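Local coordinates for 2,3-dimethylmalate lyase (Aspergillus niger, PDB 3FA4), which is a TIM-barrel enzyme of the phosphoenolpyruvate phosphomutase family, with a magnesium ion bound in this structure, at residues B[174-179]-B[187-192]; B[21-26]-B[32-37]. All coordinates share one frame; numbering follows the deposited sequence.

How the contacts relate
Both contacts bring a helix against the same parallel sheet of the TIM-type barrel, and they lie on opposite sides of the chain's centre. Their own centres are 26 Å apart and their nearest atoms about 10 Å, so they do not touch. Contact 2 comes first in the chain: strand 20-25 receives helix 28-37, the helix that follows it. Contact 1 comes much later, where helix 169-181 packs on strand 186-189, the strand that follows the helix. Four other strands and the helices among them intervene in sequence. Contact 2 thus joins a strand to the helix after it and contact 1 a helix to the strand after it, with apolar side chains at each.

Contact 1: B[174-179]-B[187-192]; sequences ARLRAA and GFLEGI
Leu176 carries the apolar contact, and its two methyls divide the work. CD1 meets the side chain of Leu189, 4.2 Å from its CB, while CD2 lies against the strand backbone, 4.0 Å from Phe188 N and 4.3 Å from Gly187 CA. The torsions account for this reach: CG stands anti to the carbonyl carbon (chi1 -72°) and CD1 is anti to CA (chi2 175°), which extends the branched end toward the strand. Gly187 has no side chain, and CD2 rests on its main chain; leucine suits its place on the helix because one forked end can serve two neighbours.

Within the TIM-type barrel, this contact sets helix 169-181 against strand 186-189, the strand that follows it. Segments 174-179 and 187-189 run nearly antiparallel, at 165° with axes 9.2 Å apart.

No hydrogen bond crosses between the segments; the polar links run to neighbouring strands. Phe188 makes backbone bonds with Thr161, and Gly187 with Leu211. The Phe188 side chain leads away from the helix, with its ring edge-to-face with His113 and about 9 Å from the magnesium ion. Beyond the strand, Leu189 to Ile192 forms a type II beta turn, with Gly191 taking a positive phi.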
# COMPACT_ATOMS: atom_id res chain seq x y z
N ALA B 174 -18.85 -7.99 33.14
CA ALA B 174 -18.82 -6.54 33.37
C ALA B 174 -18.36 -5.68 32.21
O ALA B 174 -19.04 -4.71 31.86
CB ALA B 174 -17.98 -6.16 34.65
N ARG B 175 -17.21 -6.02 31.64
CA ARG B 175 -16.65 -5.32 30.48
C ARG B 175 -17.54 -5.50 29.22
O ARG B 175 -17.72 -4.55 28.41
CB ARG B 175 -15.21 -5.80 30.19
CG ARG B 175 -14.13 -5.34 31.17
CD ARG B 175 -12.85 -6.03 30.92
NE ARG B 175 -11.83 -5.46 31.80
CZ ARG B 175 -10.81 -4.70 31.40
NH1 ARG B 175 -10.58 -4.44 30.12
NH2 ARG B 175 -10.01 -4.19 32.28
N LEU B 176 -18.08 -6.69 29.02
CA LEU B 176 -19.10 -6.86 27.94
C LEU B 176 -20.28 -5.94 28.07
O LEU B 176 -20.62 -5.30 27.10
CB LEU B 176 -19.56 -8.31 27.75
CG LEU B 176 -18.45 -9.14 27.10
CD1 LEU B 176 -18.86 -10.58 27.02
CD2 LEU B 176 -18.00 -8.53 25.74
N ARG B 177 -20.90 -5.91 29.25
CA ARG B 177 -22.08 -5.06 29.57
C ARG B 177 -21.73 -3.56 29.44
O ARG B 177 -22.50 -2.80 28.89
CB ARG B 177 -22.52 -5.34 31.00
CG ARG B 177 -23.45 -6.49 31.13
CD ARG B 177 -23.86 -6.69 32.59
NE ARG B 177 -24.67 -7.91 32.76
CZ ARG B 177 -24.64 -8.73 33.83
NH1 ARG B 177 -23.81 -8.53 34.88
NH2 ARG B 177 -25.43 -9.79 33.84
N ALA B 178 -20.55 -3.14 29.88
CA ALA B 178 -20.16 -1.76 29.62
C ALA B 178 -20.17 -1.51 28.09
O ALA B 178 -20.63 -0.48 27.64
CB ALA B 178 -18.82 -1.47 30.23
N ALA B 179 -19.68 -2.43 27.27
CA ALA B 179 -19.60 -2.18 25.83
C ALA B 179 -20.98 -2.32 25.13
O ALA B 179 -21.24 -1.68 24.13
CB ALA B 179 -18.56 -3.04 25.18
N GLY B 187 -21.56 -9.35 21.50
CA GLY B 187 -20.47 -9.67 22.45
C GLY B 187 -19.66 -10.91 22.19
O GLY B 187 -20.18 -11.92 21.78
N PHE B 188 -18.37 -10.88 22.54
CA PHE B 188 -17.40 -11.92 22.14
C PHE B 188 -16.51 -12.15 23.38
O PHE B 188 -15.59 -11.36 23.64
CB PHE B 188 -16.61 -11.32 20.92
CG PHE B 188 -15.43 -12.19 20.37
CD1 PHE B 188 -14.87 -11.88 19.14
CD2 PHE B 188 -14.96 -13.29 21.01
CE1 PHE B 188 -13.86 -12.64 18.60
CE2 PHE B 188 -13.95 -14.00 20.49
CZ PHE B 188 -13.39 -13.66 19.28
N LEU B 189 -16.83 -13.18 24.17
CA LEU B 189 -16.02 -13.65 25.31
C LEU B 189 -15.00 -14.69 24.83
O LEU B 189 -15.33 -15.86 24.54
CB LEU B 189 -16.90 -14.26 26.39
CG LEU B 189 -16.60 -14.12 27.90
CD1 LEU B 189 -17.14 -15.35 28.64
CD2 LEU B 189 -15.15 -13.91 28.24
N GLU B 190 -13.77 -14.24 24.71
CA GLU B 190 -12.69 -15.04 24.18
C GLU B 190 -12.31 -16.10 25.17
O GLU B 190 -12.12 -15.85 26.37
CB GLU B 190 -11.49 -14.14 23.81
CG GLU B 190 -10.16 -14.93 23.42
CD GLU B 190 -10.26 -15.75 22.09
OE1 GLU B 190 -11.38 -15.99 21.58
OE2 GLU B 190 -9.22 -16.19 21.58
N GLY B 191 -12.23 -17.31 24.65
CA GLY B 191 -11.75 -18.44 25.44
C GLY B 191 -12.64 -18.98 26.53
O GLY B 191 -12.16 -19.37 27.59
N ILE B 192 -13.96 -19.00 26.25
CA ILE B 192 -14.88 -19.65 27.15
C ILE B 192 -14.31 -21.02 27.52
O ILE B 192 -13.90 -21.75 26.63
CB ILE B 192 -16.26 -19.75 26.50
CG1 ILE B 192 -16.87 -18.35 26.41
CG2 ILE B 192 -17.17 -20.74 27.30
CD1 ILE B 192 -17.64 -18.18 25.18

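Contact 2: B[21-26]-B[32-37]; sequences VAPGVY and RVALSA
Ala34 sets its single methyl against Pro23 and Val25, two residues on the same face of strand 20-25. The contact belongs to the first beta-alpha-beta unit of the barrel, strand 20-25, helix 28-37 and strand 42-44, and it is where the helix lies on the strand that leads into it.

Arg32, at the start of the segment, turns away from the strand, and its NH2 is hydrogen-bonded to Gly55 O of the second subunit; a long charged side chain suits this outward position. Val33 follows with a compact apolar side chain that packs on Arg251 of the same neighbouring subunit.

Ala34 then faces the strand directly. Its CB lies 3.8 Å from Val25 CG1 and 4.1 Å from CG of the Pro23 ring, and both approaches are purely apolar. Val25 offers CG1 because that methyl stands anti to the carbonyl carbon, beside the backbone N (chi1 -56°). Small alanine suits the site, since the CA atoms of Pro23 and Ala34 are just 7.2 Å apart. Met254 of the second subunit packs on both Pro23 and Ala34, so this seam also borders the subunit interface.

Leu35 carries the apolar surface on to Leu42 and Ile77. Ser36, exposed to solvent, bends its hydroxyl back along the helix: OG donates to Arg32 O at 2.8 Å, 37° above the carbonyl plane, while Ser36 N reaches the same oxygen at 3.0 Å from the opposite face.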
# COMPACT_ATOMS: atom_id res chain seq x y z
N VAL B 21 -22.54 -18.70 10.43
CA VAL B 21 -21.52 -19.71 10.48
C VAL B 21 -20.47 -19.18 9.56
O VAL B 21 -20.72 -19.03 8.38
CB VAL B 21 -21.99 -21.14 10.00
CG1 VAL B 21 -20.77 -22.12 10.00
CG2 VAL B 21 -23.10 -21.68 10.87
N ALA B 22 -19.30 -18.88 10.09
CA ALA B 22 -18.37 -18.16 9.33
C ALA B 22 -17.00 -18.80 9.46
O ALA B 22 -16.32 -18.62 10.47
CB ALA B 22 -18.38 -16.69 9.72
N PRO B 23 -16.57 -19.58 8.43
CA PRO B 23 -15.25 -20.14 8.54
C PRO B 23 -14.16 -19.11 8.46
O PRO B 23 -14.28 -18.07 7.74
CB PRO B 23 -15.21 -21.14 7.36
CG PRO B 23 -16.06 -20.58 6.43
CD PRO B 23 -17.22 -20.07 7.21
N GLY B 24 -13.08 -19.39 9.16
CA GLY B 24 -11.96 -18.45 9.15
C GLY B 24 -11.16 -18.58 7.86
O GLY B 24 -10.65 -19.68 7.51
N VAL B 25 -11.07 -17.47 7.14
CA VAL B 25 -10.25 -17.33 5.93
C VAL B 25 -9.20 -16.19 6.11
O VAL B 25 -9.28 -15.41 7.05
CB VAL B 25 -11.09 -17.14 4.66
CG1 VAL B 25 -12.06 -18.26 4.51
CG2 VAL B 25 -11.67 -15.70 4.55
N TYR B 26 -8.18 -16.17 5.27
CA TYR B 26 -6.99 -15.32 5.53
C TYR B 26 -6.36 -14.70 4.27
O TYR B 26 -5.38 -13.97 4.36
CB TYR B 26 -5.94 -16.09 6.34
CG TYR B 26 -5.37 -17.28 5.63
CD1 TYR B 26 -5.94 -18.54 5.72
CD2 TYR B 26 -4.25 -17.14 4.85
CE1 TYR B 26 -5.40 -19.63 5.00
CE2 TYR B 26 -3.75 -18.19 4.14
CZ TYR B 26 -4.33 -19.44 4.24
OH TYR B 26 -3.73 -20.42 3.53
N ARG B 32 -12.02 -17.94 -1.63
CA ARG B 32 -12.64 -18.61 -2.78
C ARG B 32 -13.05 -20.03 -2.48
O ARG B 32 -14.17 -20.42 -2.85
CB ARG B 32 -11.72 -18.69 -4.00
CG ARG B 32 -11.33 -17.41 -4.56
CD ARG B 32 -12.47 -16.92 -5.33
NE ARG B 32 -12.09 -15.73 -6.08
CZ ARG B 32 -12.86 -15.15 -7.00
NH1 ARG B 32 -14.06 -15.65 -7.32
NH2 ARG B 32 -12.41 -14.09 -7.62
N VAL B 33 -12.14 -20.82 -1.88
CA VAL B 33 -12.48 -22.20 -1.43
C VAL B 33 -13.71 -22.29 -0.49
O VAL B 33 -14.64 -23.06 -0.71
CB VAL B 33 -11.27 -22.90 -0.83
CG1 VAL B 33 -11.61 -24.26 -0.43
CG2 VAL B 33 -10.05 -22.91 -1.84
N ALA B 34 -13.73 -21.46 0.55
CA ALA B 34 -14.84 -21.42 1.50
C ALA B 34 -16.16 -20.99 0.82
O ALA B 34 -17.23 -21.56 1.11
CB ALA B 34 -14.50 -20.45 2.64
N LEU B 35 -16.11 -19.96 -0.03
CA LEU B 35 -17.28 -19.57 -0.78
C LEU B 35 -17.85 -20.71 -1.71
O LEU B 35 -19.06 -20.86 -1.83
CB LEU B 35 -16.97 -18.31 -1.59
CG LEU B 35 -17.37 -16.89 -1.15
CD1 LEU B 35 -18.06 -16.74 0.21
CD2 LEU B 35 -16.21 -15.85 -1.38
N SER B 36 -16.96 -21.48 -2.37
CA SER B 36 -17.30 -22.55 -3.29
C SER B 36 -17.96 -23.71 -2.55
O SER B 36 -18.63 -24.55 -3.19
CB SER B 36 -16.06 -23.10 -3.98
OG SER B 36 -15.35 -22.11 -4.70
N ALA B 37 -17.73 -23.78 -1.23
CA ALA B 37 -18.20 -24.87 -0.40
C ALA B 37 -19.58 -24.45 0.09
O ALA B 37 -20.41 -25.25 0.50
CB ALA B 37 -17.25 -25.13 0.73